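Local coordinates for protein aldehyde dehydrogenase (Bartonella henselae, PDB 3I44) that probably oxidises aldehydes to the corresponding carboxylic acids with a nicotinamide adenine dinucleotide cofactor, as other members of the aldehyde dehydrogenase family do, at residues N277-D282 and D286-G291; L202-F207 and F221-G226; D356-G361 and R386-A391; D255-A260 and K265-E270; Q449-M454 and S474-E479. The protein carries 1 engineered substitution. All blocks are in the same frame, centred on the assembly; numbering follows the deposited sequence. Where two conformers were deposited one is given.

Contact 1. Residues N277-D282 and D286-G291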
# COMPACT_ATOMS: atom_id res chain seq x y z
N ASN A 277 -11.83 -13.11 21.39
CA ASN A 277 -12.92 -14.09 21.20
C ASN A 277 -14.03 -13.74 22.18
O ASN A 277 -13.93 -14.03 23.40
CB ASN A 277 -12.42 -15.52 21.46
CG ASN A 277 -13.45 -16.60 21.06
OD1 ASN A 277 -14.54 -16.29 20.60
ND2 ASN A 277 -13.07 -17.87 21.23
N ILE A 278 -15.07 -13.09 21.65
CA ILE A 278 -16.20 -12.63 22.43
C ILE A 278 -17.25 -13.72 22.50
O ILE A 278 -17.89 -14.08 21.48
CB ILE A 278 -16.83 -11.36 21.85
CG1 ILE A 278 -15.81 -10.23 21.81
CG2 ILE A 278 -18.06 -10.98 22.67
CD1 ILE A 278 -16.27 -8.97 20.96
N ILE A 279 -17.42 -14.26 23.70
CA ILE A 279 -18.33 -15.41 23.93
C ILE A 279 -19.48 -14.96 24.83
O ILE A 279 -19.29 -14.61 25.99
CB ILE A 279 -17.61 -16.61 24.53
CG1 ILE A 279 -16.39 -16.95 23.67
CG2 ILE A 279 -18.57 -17.82 24.67
CD1 ILE A 279 -15.65 -18.21 24.07
N PHE A 280 -20.66 -14.92 24.24
CA PHE A 280 -21.87 -14.57 24.96
C PHE A 280 -22.45 -15.79 25.65
O PHE A 280 -22.16 -16.93 25.27
CB PHE A 280 -22.90 -13.97 24.00
CG PHE A 280 -22.58 -12.57 23.58
CD1 PHE A 280 -22.97 -11.49 24.37
CD2 PHE A 280 -21.85 -12.32 22.42
CE1 PHE A 280 -22.68 -10.21 24.00
CE2 PHE A 280 -21.53 -11.03 22.05
CZ PHE A 280 -21.96 -9.96 22.83
N ALA A 281 -23.28 -15.53 26.67
CA ALA A 281 -24.00 -16.60 27.41
C ALA A 281 -24.85 -17.50 26.49
O ALA A 281 -25.12 -18.66 26.80
CB ALA A 281 -24.86 -15.98 28.55
N ASP A 282 -25.29 -16.95 25.37
CA ASP A 282 -26.15 -17.69 24.45
C ASP A 282 -25.37 -18.35 23.32
O ASP A 282 -25.97 -18.76 22.32
CB ASP A 282 -27.30 -16.81 23.93
CG ASP A 282 -26.83 -15.60 23.05
OD1 ASP A 282 -25.63 -15.50 22.68
OD2 ASP A 282 -27.69 -14.75 22.73
N ASP A 286 -20.64 -25.89 22.36
CA ASP A 286 -19.22 -26.17 22.24
C ASP A 286 -18.31 -24.94 22.09
O ASP A 286 -17.11 -25.11 21.85
CB ASP A 286 -18.98 -27.13 21.06
CG ASP A 286 -17.64 -27.86 21.17
OD1 ASP A 286 -17.38 -28.46 22.24
OD2 ASP A 286 -16.85 -27.82 20.19
N ALA A 287 -18.86 -23.73 22.25
CA ALA A 287 -18.15 -22.48 21.94
C ALA A 287 -16.90 -22.35 22.80
O ALA A 287 -15.83 -22.04 22.29
CB ALA A 287 -19.07 -21.25 22.17
N LEU A 288 -17.08 -22.57 24.11
CA LEU A 288 -16.00 -22.43 25.08
C LEU A 288 -14.85 -23.39 24.77
O LEU A 288 -13.70 -22.96 24.65
CB LEU A 288 -16.52 -22.63 26.50
CG LEU A 288 -17.29 -21.47 27.08
CD1 LEU A 288 -17.86 -21.94 28.41
CD2 LEU A 288 -16.35 -20.24 27.23
N GLN A 289 -15.17 -24.68 24.59
CA GLN A 289 -14.16 -25.69 24.24
C GLN A 289 -13.42 -25.38 22.93
O GLN A 289 -12.17 -25.48 22.83
CB GLN A 289 -14.78 -27.10 24.14
N ARG A 290 -14.20 -25.02 21.92
CA ARG A 290 -13.65 -24.67 20.61
C ARG A 290 -12.61 -23.53 20.76
O ARG A 290 -11.50 -23.59 20.21
CB ARG A 290 -14.83 -24.25 19.71
CG ARG A 290 -14.48 -23.90 18.31
CD ARG A 290 -15.70 -23.75 17.37
NE ARG A 290 -16.61 -22.64 17.72
CZ ARG A 290 -17.87 -22.79 18.16
NH1 ARG A 290 -18.42 -24.00 18.35
NH2 ARG A 290 -18.59 -21.72 18.44
N GLY A 291 -12.97 -22.52 21.54
CA GLY A 291 -12.12 -21.37 21.80
C GLY A 291 -10.81 -21.69 22.47
O GLY A 291 -9.74 -21.16 22.10
O HOH W 1 -10.34 -18.36 22.55
O HOH W 2 -14.84 -20.08 20.42
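Ile279 and Leu288 make the apolar half of this contact between a strand and the helix that follows it, and two waters that bridge Asn277 ND2 to Ala287 O and Gly291 O make the polar half. The Ile279 side chain leaves the strand toward the helix. Ile279 CG2, anti to the backbone N, lies 4.3 Å from Ala287 CB and also borders Leu288 CD2. The other branch, CG1, stands beside the backbone N (chi1 -53°) and runs out extended (chi2 -174°), so that the tip, Ile279 CD1, reaches Leu288 CD2 at 3.8 Å. Ile279 CD1 also lies 4.2 Å from Ala287 O. Leu288 leaves the helix to one side, and it is its CD2 methyl that turns back over the isoleucine.

One turn on from Ala287, Gly291 CA lies 3.7 Å from Asn277 ND2. The amide nitrogen donates to two waters: one, 3.1 Å from Asn277 ND2, passes a hydrogen to Gly291 O, and the other, 2.9 Å from Asn277 ND2, to Ala287 O. Asn277 OD1 is engaged by Gln436, which fixes the flip of the amide.

Helix residues 287-291 run nearly antiparallel (164°) to strand 277-279, as expected of the strand 276-279, helix 287-296, strand 308-312 beta-alpha-beta unit. Strands 308-312 and 432-436 flank strand 276-279, and Met309 and Gln436 also touch Ile279.

Contact 2. Residues L202-F207 and F221-G226; sequences LSAMLF and FNLING
Leu223 and Ala204 meet most closely here, the leucine methyl CD1 lying 3.4 Å from Ala204 O and 3.8 Å from Ala204 CB. Leu223 places CG opposite the backbone N (chi1 -180°), which carries the isobutyl group straight from the strand onto the helix backbone. The two methyls of Leu223 share the work: CD1 covers the peptide between Ala204 and Met205, while CD2, like CD1, stands 4.2 Å from Met205 CG.

Met205 has a different shape. CG lies beside its own backbone N, the chain then continues straight through chi2, and a bend at chi3 (73°) turns CE aside. Its side chain crosses that of Leu223 at about a right angle and does the same with Asn225, whose OD1 lies 3.5 Å from Met205 SD. The oxygen comes to the sulfur from well out of the C-S-C plane, with CE a little farther off.

Every touching residue is buried. The contact belongs to the beta-alpha-beta unit formed by strand 191-195, helix 202-213 and strand 221-223, in which strand 221-223 pairs in parallel with strand 191-195. Lys25 of strand 23-30 touches Met205 and Phe28 of the same strand touches Asn225, while helix 102-113 packs against the helix at Leu202, Ser203 and Leu206.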
# COMPACT_ATOMS: atom_id res chain seq x y z
N LEU A 202 14.14 -25.63 6.14
CA LEU A 202 14.20 -26.87 5.38
C LEU A 202 12.94 -27.10 4.53
O LEU A 202 13.03 -27.58 3.40
CB LEU A 202 14.49 -28.06 6.30
CG LEU A 202 15.79 -28.06 7.13
CD1 LEU A 202 15.85 -29.29 8.01
CD2 LEU A 202 17.07 -27.94 6.27
N SER A 203 11.77 -26.72 5.04
CA SER A 203 10.54 -26.92 4.31
C SER A 203 10.58 -26.13 3.01
O SER A 203 10.21 -26.66 1.98
CB SER A 203 9.32 -26.58 5.16
OG SER A 203 9.44 -25.34 5.83
N ALA A 204 11.05 -24.89 3.08
CA ALA A 204 11.25 -24.01 1.92
C ALA A 204 12.26 -24.57 0.94
O ALA A 204 12.09 -24.49 -0.28
CB ALA A 204 11.65 -22.59 2.36
N MET A 205 13.31 -25.16 1.47
CA MET A 205 14.33 -25.77 0.58
C MET A 205 13.73 -26.97 -0.16
O MET A 205 14.00 -27.16 -1.33
CB MET A 205 15.57 -26.17 1.40
CG MET A 205 16.23 -24.92 1.95
SD MET A 205 17.69 -25.23 2.94
CE MET A 205 18.88 -25.70 1.66
N LEU A 206 12.91 -27.76 0.51
CA LEU A 206 12.18 -28.85 -0.17
C LEU A 206 11.19 -28.27 -1.22
O LEU A 206 11.05 -28.80 -2.31
CB LEU A 206 11.47 -29.76 0.84
CG LEU A 206 10.55 -30.89 0.32
CD1 LEU A 206 11.28 -31.82 -0.71
CD2 LEU A 206 9.95 -31.71 1.55
N PHE A 207 10.53 -27.17 -0.88
CA PHE A 207 9.64 -26.49 -1.83
C PHE A 207 10.44 -26.07 -3.06
O PHE A 207 9.98 -26.22 -4.20
CB PHE A 207 8.95 -25.30 -1.19
CG PHE A 207 7.92 -24.66 -2.06
CD1 PHE A 207 6.65 -25.22 -2.19
CD2 PHE A 207 8.20 -23.51 -2.76
CE1 PHE A 207 5.68 -24.64 -3.00
CE2 PHE A 207 7.23 -22.91 -3.57
CZ PHE A 207 5.97 -23.47 -3.68
N PHE A 221 12.42 -18.56 -9.84
CA PHE A 221 12.36 -18.70 -8.42
C PHE A 221 13.76 -18.94 -7.86
O PHE A 221 14.46 -19.82 -8.31
CB PHE A 221 11.42 -19.86 -8.03
CG PHE A 221 11.48 -20.19 -6.59
CD1 PHE A 221 10.71 -19.49 -5.66
CD2 PHE A 221 12.36 -21.18 -6.13
CE1 PHE A 221 10.79 -19.77 -4.30
CE2 PHE A 221 12.46 -21.47 -4.79
CZ PHE A 221 11.67 -20.78 -3.86
N ASN A 222 14.13 -18.17 -6.83
CA ASN A 222 15.45 -18.29 -6.20
C ASN A 222 15.31 -18.29 -4.69
O ASN A 222 14.48 -17.56 -4.13
CB ASN A 222 16.38 -17.14 -6.65
CG ASN A 222 16.44 -16.99 -8.13
OD1 ASN A 222 17.26 -17.63 -8.79
ND2 ASN A 222 15.50 -16.18 -8.70
N LEU A 223 16.11 -19.12 -4.02
CA LEU A 223 16.07 -19.25 -2.57
C LEU A 223 17.47 -19.03 -2.00
O LEU A 223 18.43 -19.70 -2.42
CB LEU A 223 15.48 -20.61 -2.13
CG LEU A 223 15.39 -20.85 -0.59
CD1 LEU A 223 14.35 -21.91 -0.22
CD2 LEU A 223 16.74 -21.28 -0.01
N ILE A 224 17.58 -18.06 -1.11
CA ILE A 224 18.79 -17.86 -0.31
C ILE A 224 18.39 -17.86 1.16
O ILE A 224 17.34 -17.32 1.52
CB ILE A 224 19.55 -16.54 -0.65
CG1 ILE A 224 18.65 -15.31 -0.41
CG2 ILE A 224 20.08 -16.60 -2.08
CD1 ILE A 224 19.32 -13.98 -0.65
N ASN A 225 19.17 -18.51 2.00
CA ASN A 225 18.95 -18.45 3.45
C ASN A 225 19.69 -17.26 4.02
O ASN A 225 20.59 -16.69 3.38
CB ASN A 225 19.39 -19.75 4.13
CG ASN A 225 18.45 -20.90 3.85
OD1 ASN A 225 18.87 -22.00 3.45
ND2 ASN A 225 17.16 -20.65 4.01
N GLY A 226 19.26 -16.82 5.20
CA GLY A 226 19.88 -15.67 5.81
C GLY A 226 19.02 -15.18 6.94
O GLY A 226 17.95 -15.75 7.18

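Contact 3. Residues D356-G361 and R386-A391; sequences DLIQSG and RPTVFA
Phe390 presses its ring end against the backbone of helix 348-363, where Ile358 O lies 3.4 Å from Phe390 CZ. Next to it, Phe390 CE1 stands 3.7 Å from Gly361 C. The ring meets both atoms obliquely. Gly361 has no side chain, and the ring comes close to its backbone. The phenylalanine reaches this position with CG opposite its carbonyl carbon (chi1 -71°), and its side chain crosses that of Ile358 at about a right angle. Only the CG2 branch of Ile358 approaches the ring, 4.1 Å from Phe390 CZ.

Helix 348-363 here lies on the seven-stranded mixed sheet that contains strand 388-391; the axis of residues 356-361 makes 32° with that of strand 388-391. Strand 388-391 is next to the outermost strand 367-370, with which it pairs antiparallel, and is joined on its other side to strand 408-414 in parallel. Leu368 and Ile399 add to the packing around Phe390.

Toward the start of the strand the contact is looser. Ile358 CD1, at the end of the other branch, comes no nearer to Thr388 OG1 than 4.1 Å, and the two side chains pass at a slant. Thr388 OG1 donates to Arg386 O of its own segment at 2.6 Å, from above the carbonyl plane, and is also bonded by Gly372 N. Arg386 is partly exposed at this end. On the exposed side of the helix, Asp356 forms a salt bridge with Arg398.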
# COMPACT_ATOMS: atom_id res chain seq x y z
N ASP A 356 8.83 -15.58 30.34
CA ASP A 356 8.84 -14.23 30.93
C ASP A 356 7.43 -13.65 30.97
O ASP A 356 7.02 -13.01 31.97
CB ASP A 356 9.77 -13.33 30.10
CG ASP A 356 9.82 -11.92 30.64
OD1 ASP A 356 10.30 -11.73 31.80
OD2 ASP A 356 9.40 -11.00 29.90
N LEU A 357 6.67 -13.89 29.91
CA LEU A 357 5.32 -13.32 29.82
C LEU A 357 4.39 -14.05 30.81
O LEU A 357 3.58 -13.40 31.48
CB LEU A 357 4.79 -13.33 28.36
CG LEU A 357 5.16 -12.05 27.54
CD1 LEU A 357 5.13 -12.26 26.03
CD2 LEU A 357 4.26 -10.85 27.92
N ILE A 358 4.54 -15.37 30.92
CA ILE A 358 3.78 -16.14 31.93
C ILE A 358 4.08 -15.61 33.36
O ILE A 358 3.17 -15.24 34.13
CB ILE A 358 4.06 -17.65 31.83
CG1 ILE A 358 3.39 -18.23 30.58
CG2 ILE A 358 3.52 -18.40 33.04
CD1 ILE A 358 3.88 -19.61 30.21
N GLN A 359 5.37 -15.52 33.69
CA GLN A 359 5.79 -14.94 34.97
C GLN A 359 5.19 -13.54 35.19
O GLN A 359 4.68 -13.25 36.29
CB GLN A 359 7.32 -14.94 35.10
CG GLN A 359 7.82 -14.60 36.51
CD GLN A 359 7.35 -15.62 37.53
OE1 GLN A 359 7.64 -16.81 37.41
NE2 GLN A 359 6.61 -15.17 38.52
N SER A 360 5.17 -12.71 34.14
CA SER A 360 4.55 -11.37 34.22
C SER A 360 3.07 -11.43 34.62
O SER A 360 2.55 -10.54 35.36
CB SER A 360 4.69 -10.58 32.91
OG SER A 360 3.64 -10.83 31.97
N GLY A 361 2.37 -12.45 34.12
CA GLY A 361 0.95 -12.61 34.43
C GLY A 361 0.80 -12.86 35.91
O GLY A 361 -0.04 -12.26 36.56
N ARG A 386 3.86 -25.28 29.13
CA ARG A 386 2.66 -25.84 29.72
C ARG A 386 1.44 -25.07 29.24
O ARG A 386 1.40 -23.84 29.35
CB ARG A 386 2.72 -25.73 31.25
CG ARG A 386 3.84 -26.52 31.90
CD ARG A 386 4.16 -26.03 33.32
NE ARG A 386 3.08 -26.30 34.26
CZ ARG A 386 2.98 -25.72 35.46
NH1 ARG A 386 3.88 -24.84 35.87
NH2 ARG A 386 1.98 -26.04 36.28
N PRO A 387 0.38 -25.78 28.78
CA PRO A 387 -0.86 -25.07 28.52
C PRO A 387 -1.31 -24.28 29.74
O PRO A 387 -1.52 -24.85 30.82
CB PRO A 387 -1.84 -26.19 28.20
CG PRO A 387 -1.02 -27.28 27.69
CD PRO A 387 0.31 -27.19 28.39
N THR A 388 -1.46 -22.98 29.58
CA THR A 388 -1.67 -22.08 30.71
C THR A 388 -2.91 -21.22 30.50
O THR A 388 -3.15 -20.72 29.39
CB THR A 388 -0.39 -21.19 30.89
OG1 THR A 388 0.74 -22.05 31.12
CG2 THR A 388 -0.54 -20.19 32.03
N VAL A 389 -3.69 -21.05 31.56
CA VAL A 389 -4.85 -20.18 31.54
C VAL A 389 -4.74 -19.13 32.64
O VAL A 389 -4.52 -19.47 33.81
CB VAL A 389 -6.17 -21.02 31.69
CG1 VAL A 389 -7.38 -20.14 31.77
CG2 VAL A 389 -6.32 -22.04 30.55
N PHE A 390 -4.94 -17.85 32.28
CA PHE A 390 -5.13 -16.77 33.24
C PHE A 390 -6.55 -16.26 33.18
O PHE A 390 -7.14 -16.21 32.09
CB PHE A 390 -4.18 -15.61 32.92
CG PHE A 390 -2.74 -15.89 33.21
CD1 PHE A 390 -2.24 -15.74 34.51
CD2 PHE A 390 -1.88 -16.32 32.21
CE1 PHE A 390 -0.89 -15.99 34.78
CE2 PHE A 390 -0.54 -16.58 32.47
CZ PHE A 390 -0.04 -16.40 33.77
N ALA A 391 -7.10 -15.87 34.34
CA ALA A 391 -8.41 -15.25 34.45
C ALA A 391 -8.26 -13.93 35.21
O ALA A 391 -7.17 -13.64 35.74
CB ALA A 391 -9.43 -16.17 35.15

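Contact 4. Residues D255-A260 and K265-E270; sequences DISKNA and KRVCLE
Helix 250-261 and strand 266-270 form the returning half of the beta-alpha-beta unit that starts with strand 243-247, and residues 255-260 lie almost exactly antiparallel (177°) to strand 266-270. At the close end Ala260 CB meets Val267 CG2 at 3.4 Å, a tighter carbon pair than usual. Val267 divides its two methyls between helix residues: CG1, opposite the backbone N (chi1 177°), goes to Ser257 OG at 3.8 Å and to Ile256 CG2 at 4.2 Å, whereas CG2 takes the alanine.

Ser257 OG also lies 3.4 Å from Leu269 CD1, although its weak polar bond is to Gly253 O, one turn back. Ile256 CG2 reaches the other methyl, Leu269 CD2, at 4.3 Å, so Ile256 and Ser257 each touch both Val267 and Leu269. Near the turn, the Lys265 chain passes Ala260 CB with CD 4.1 Å away, and its terminal NZ is bonded to Thr263 OG1 and His238 O.

Ser257 and Leu269 also pack on Ser261 and Leu264 of the second subunit. Strand 266-270 pairs in parallel with strand 243-247, and a helix packed across such a pair is the crossover of Rossmann-like folds, consistent with the cofactor-binding domain of the aldehyde dehydrogenase family.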
# COMPACT_ATOMS: atom_id res chain seq x y z
N ASP A 255 10.48 -2.21 10.24
CA ASP A 255 11.81 -2.01 9.67
C ASP A 255 11.85 -2.33 8.17
O ASP A 255 12.57 -1.67 7.42
CB ASP A 255 12.88 -2.81 10.41
CG ASP A 255 13.18 -2.23 11.78
OD1 ASP A 255 12.90 -1.03 11.98
OD2 ASP A 255 13.67 -2.98 12.65
N ILE A 256 11.09 -3.33 7.74
CA ILE A 256 10.96 -3.63 6.32
C ILE A 256 10.41 -2.41 5.62
O ILE A 256 10.92 -2.01 4.58
CB ILE A 256 10.00 -4.84 6.06
CG1 ILE A 256 10.62 -6.16 6.52
CG2 ILE A 256 9.64 -4.93 4.58
CD1 ILE A 256 11.90 -6.57 5.86
N SER A 257 9.35 -1.84 6.19
CA SER A 257 8.71 -0.67 5.60
C SER A 257 9.66 0.51 5.53
O SER A 257 9.68 1.21 4.52
CB SER A 257 7.45 -0.22 6.37
OG SER A 257 6.41 -1.15 6.21
N LYS A 258 10.44 0.72 6.59
CA LYS A 258 11.42 1.83 6.63
C LYS A 258 12.48 1.64 5.54
O LYS A 258 12.75 2.57 4.77
CB LYS A 258 12.08 1.95 8.03
N ASN A 259 13.01 0.43 5.41
CA ASN A 259 14.07 0.16 4.43
C ASN A 259 13.57 0.28 2.99
O ASN A 259 14.32 0.72 2.11
CB ASN A 259 14.69 -1.23 4.66
CG ASN A 259 15.49 -1.31 5.97
OD1 ASN A 259 16.06 -0.32 6.39
ND2 ASN A 259 15.50 -2.46 6.62
N ALA A 260 12.30 -0.08 2.77
CA ALA A 260 11.71 -0.10 1.42
C ALA A 260 11.35 1.30 0.90
O ALA A 260 11.20 1.50 -0.30
CB ALA A 260 10.47 -1.01 1.41
N LYS A 265 9.02 0.93 -2.99
CA LYS A 265 8.50 -0.41 -3.28
C LYS A 265 7.07 -0.53 -2.78
O LYS A 265 6.67 0.12 -1.82
CB LYS A 265 9.33 -1.49 -2.56
CG LYS A 265 10.74 -1.62 -3.01
CD LYS A 265 11.41 -2.68 -2.17
CE LYS A 265 12.81 -3.00 -2.62
NZ LYS A 265 13.64 -1.85 -2.68
N ARG A 266 6.30 -1.37 -3.43
CA ARG A 266 5.10 -1.87 -2.78
C ARG A 266 5.52 -2.78 -1.61
O ARG A 266 6.36 -3.67 -1.75
CB ARG A 266 4.21 -2.63 -3.77
CG ARG A 266 3.03 -3.34 -3.08
CD ARG A 266 2.15 -4.01 -4.10
NE ARG A 266 1.35 -3.05 -4.86
CZ ARG A 266 0.74 -3.34 -6.01
NH1 ARG A 266 0.89 -4.55 -6.56
NH2 ARG A 266 0.03 -2.42 -6.62
N VAL A 267 4.92 -2.55 -0.45
CA VAL A 267 5.22 -3.35 0.71
C VAL A 267 3.94 -4.00 1.21
O VAL A 267 2.99 -3.30 1.58
CB VAL A 267 5.87 -2.47 1.82
CG1 VAL A 267 6.10 -3.32 3.08
CG2 VAL A 267 7.19 -1.83 1.30
N CYS A 268 3.90 -5.33 1.18
CA CYS A 268 2.73 -6.07 1.68
C CYS A 268 3.10 -6.84 2.97
O CYS A 268 3.99 -7.68 2.96
CB CYS A 268 2.18 -7.01 0.59
SG CYS A 268 1.55 -6.06 -0.80
N LEU A 269 2.45 -6.51 4.07
CA LEU A 269 2.82 -7.04 5.40
C LEU A 269 1.71 -7.91 6.03
O LEU A 269 0.54 -7.47 6.13
CB LEU A 269 3.09 -5.86 6.35
CG LEU A 269 4.19 -4.88 5.97
CD1 LEU A 269 4.34 -3.72 6.97
CD2 LEU A 269 5.56 -5.61 5.78
N GLU A 270 2.11 -9.11 6.48
CA GLU A 270 1.27 -9.99 7.30
C GLU A 270 1.97 -10.11 8.67
O GLU A 270 3.04 -10.76 8.77
CB GLU A 270 1.17 -11.37 6.66
CG GLU A 270 0.37 -11.43 5.34
CD GLU A 270 -1.13 -11.53 5.55
OE1 GLU A 270 -1.56 -11.71 6.72
OE2 GLU A 270 -1.89 -11.42 4.54

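Contact 5. Residues Q449-M454 and S474-E479; sequences QVRSGM and SGRARE
The bend of Arg451 at chi2 (88°), after a first torsion that sets CG opposite the backbone N, sends its guanidinium towards Arg476, whose chain runs extended from CG to NE. The two side chains cross at about a right angle and their guanidinium planes are 48° apart. Arg451 NH2 comes to the edge of the Arg476 group, in its plane, and lies 3.7 Å from Arg476 NH2. The closeness is explained by the acids of the second subunit: Glu242 of that chain takes both NH2 groups, and its Asp490 bridges Arg451 NH1 and Arg476 NE. The two carboxylates gather the cations and probably offset their mutual charge.

Arg478 forms the second touch. Its chain folds at chi2 (-76°), which brings Arg478 NH2 4.0 Å from Gly453 CA. Arg478 NH1 donates to Ala477 O at 2.8 Å, in the plane of the guanidinium but above that of the carbonyl, and also to Gly470 O. Tyr467 gives the group a cation-pi partner, and NE is bonded to Thr491 of the second subunit. On the other segment, Ser452 OG donates to Met454 O at 2.8 Å.

Both segments are loops, one between helix 440-449 and strand 454-457, the other ahead of helix 481-486. Ala477 bonds to strand 266-270, and Met454 pairs with a strand of the second subunit in a parallel ladder, so the sheet continues across the dimer.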
# COMPACT_ATOMS: atom_id res chain seq x y z
N GLN A 449 -18.69 -3.66 14.71
CA GLN A 449 -17.97 -2.75 15.56
C GLN A 449 -16.51 -3.13 15.87
O GLN A 449 -15.75 -2.26 16.26
CB GLN A 449 -18.71 -2.57 16.88
CG GLN A 449 -20.09 -1.92 16.74
CD GLN A 449 -20.81 -1.89 18.07
OE1 GLN A 449 -20.46 -1.12 18.94
NE2 GLN A 449 -21.80 -2.76 18.24
N VAL A 450 -16.12 -4.39 15.71
CA VAL A 450 -14.75 -4.80 16.06
C VAL A 450 -13.83 -4.44 14.91
O VAL A 450 -14.20 -4.55 13.72
CB VAL A 450 -14.58 -6.31 16.41
CG1 VAL A 450 -15.32 -6.67 17.69
CG2 VAL A 450 -15.02 -7.21 15.25
N ARG A 451 -12.62 -4.06 15.28
CA ARG A 451 -11.69 -3.49 14.32
C ARG A 451 -10.64 -4.49 13.94
O ARG A 451 -9.57 -4.56 14.53
CB ARG A 451 -11.09 -2.19 14.89
CG ARG A 451 -10.33 -1.37 13.86
CD ARG A 451 -11.16 -0.35 13.07
NE ARG A 451 -10.20 0.57 12.42
CZ ARG A 451 -9.58 0.36 11.26
NH1 ARG A 451 -9.84 -0.72 10.52
NH2 ARG A 451 -8.67 1.26 10.81
N SER A 452 -10.95 -5.28 12.91
CA SER A 452 -10.04 -6.28 12.41
C SER A 452 -10.24 -6.50 10.91
O SER A 452 -11.28 -6.15 10.35
CB SER A 452 -10.20 -7.60 13.19
OG SER A 452 -11.55 -8.03 13.27
N GLY A 453 -9.24 -7.06 10.26
CA GLY A 453 -9.36 -7.44 8.86
C GLY A 453 -10.27 -8.63 8.65
O GLY A 453 -10.83 -8.78 7.56
N MET A 454 -10.37 -9.51 9.66
CA MET A 454 -11.19 -10.74 9.58
C MET A 454 -12.01 -10.93 10.85
O MET A 454 -11.59 -10.53 11.95
CB MET A 454 -10.30 -11.97 9.37
CG MET A 454 -9.54 -11.96 8.06
SD MET A 454 -8.31 -13.21 7.82
CE MET A 454 -7.04 -12.65 9.01
N SER A 474 -1.39 -5.28 12.62
CA SER A 474 -1.34 -6.62 12.03
C SER A 474 -0.93 -6.60 10.54
O SER A 474 -0.82 -7.66 9.93
CB SER A 474 -2.70 -7.32 12.18
OG SER A 474 -3.05 -7.47 13.57
N GLY A 475 -0.73 -5.41 9.97
CA GLY A 475 -0.42 -5.28 8.53
C GLY A 475 -1.72 -5.16 7.75
O GLY A 475 -2.81 -5.29 8.32
N ARG A 476 -1.62 -4.90 6.45
CA ARG A 476 -2.79 -4.73 5.60
C ARG A 476 -2.72 -5.56 4.33
O ARG A 476 -3.53 -5.38 3.42
CB ARG A 476 -2.99 -3.25 5.27
CG ARG A 476 -3.68 -2.49 6.39
CD ARG A 476 -3.98 -1.06 6.05
NE ARG A 476 -4.94 -0.51 7.00
CZ ARG A 476 -4.65 0.14 8.13
NH1 ARG A 476 -3.40 0.37 8.50
NH2 ARG A 476 -5.63 0.59 8.88
N ALA A 477 -1.76 -6.45 4.26
CA ALA A 477 -1.69 -7.44 3.18
C ALA A 477 -3.03 -8.17 3.00
O ALA A 477 -3.80 -8.34 3.94
CB ALA A 477 -0.63 -8.40 3.48
N ARG A 478 -3.30 -8.60 1.78
CA ARG A 478 -4.52 -9.33 1.44
C ARG A 478 -4.07 -10.53 0.60
O ARG A 478 -3.98 -10.45 -0.63
CB ARG A 478 -5.47 -8.40 0.71
CG ARG A 478 -6.06 -7.30 1.60
CD ARG A 478 -7.17 -7.83 2.51
NE ARG A 478 -7.76 -6.92 3.50
CZ ARG A 478 -7.20 -6.56 4.67
NH1 ARG A 478 -5.96 -6.93 4.98
NH2 ARG A 478 -7.88 -5.81 5.51
N GLU A 479 -3.69 -11.60 1.31
CA GLU A 479 -3.11 -12.78 0.67
C GLU A 479 -4.21 -13.77 0.31
O GLU A 479 -5.23 -13.82 0.96
CB GLU A 479 -2.06 -13.41 1.58
CG GLU A 479 -0.82 -12.52 1.80
CD GLU A 479 0.44 -13.26 2.22
OE1 GLU A 479 1.53 -12.97 1.67
OE2 GLU A 479 0.35 -14.19 3.05

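Along the chain, contact 2 comes first, then contacts 4, 1, 3 and 5. Contacts 2 and 4, with centres about 21 Å apart, reach the same mixed sheet, which includes strands 221-223 and 266-270. Contacts 1 and 3, with centres also about 21 Å apart, share the other seven-stranded sheet and lie about 9 Å from each other at their nearest atoms. Contacts 1 and 2 are on opposite sides of the chain's centre, their own centres about 40 Å apart. Contact 5 links the halves: it packs Val450 on Ile278 of contact 1, and Ala477 N lies 3.1 Å from Leu269 O of contact 4. Contacts 4 and 5 both meet the second subunit, tying both sheets to the dimer interface.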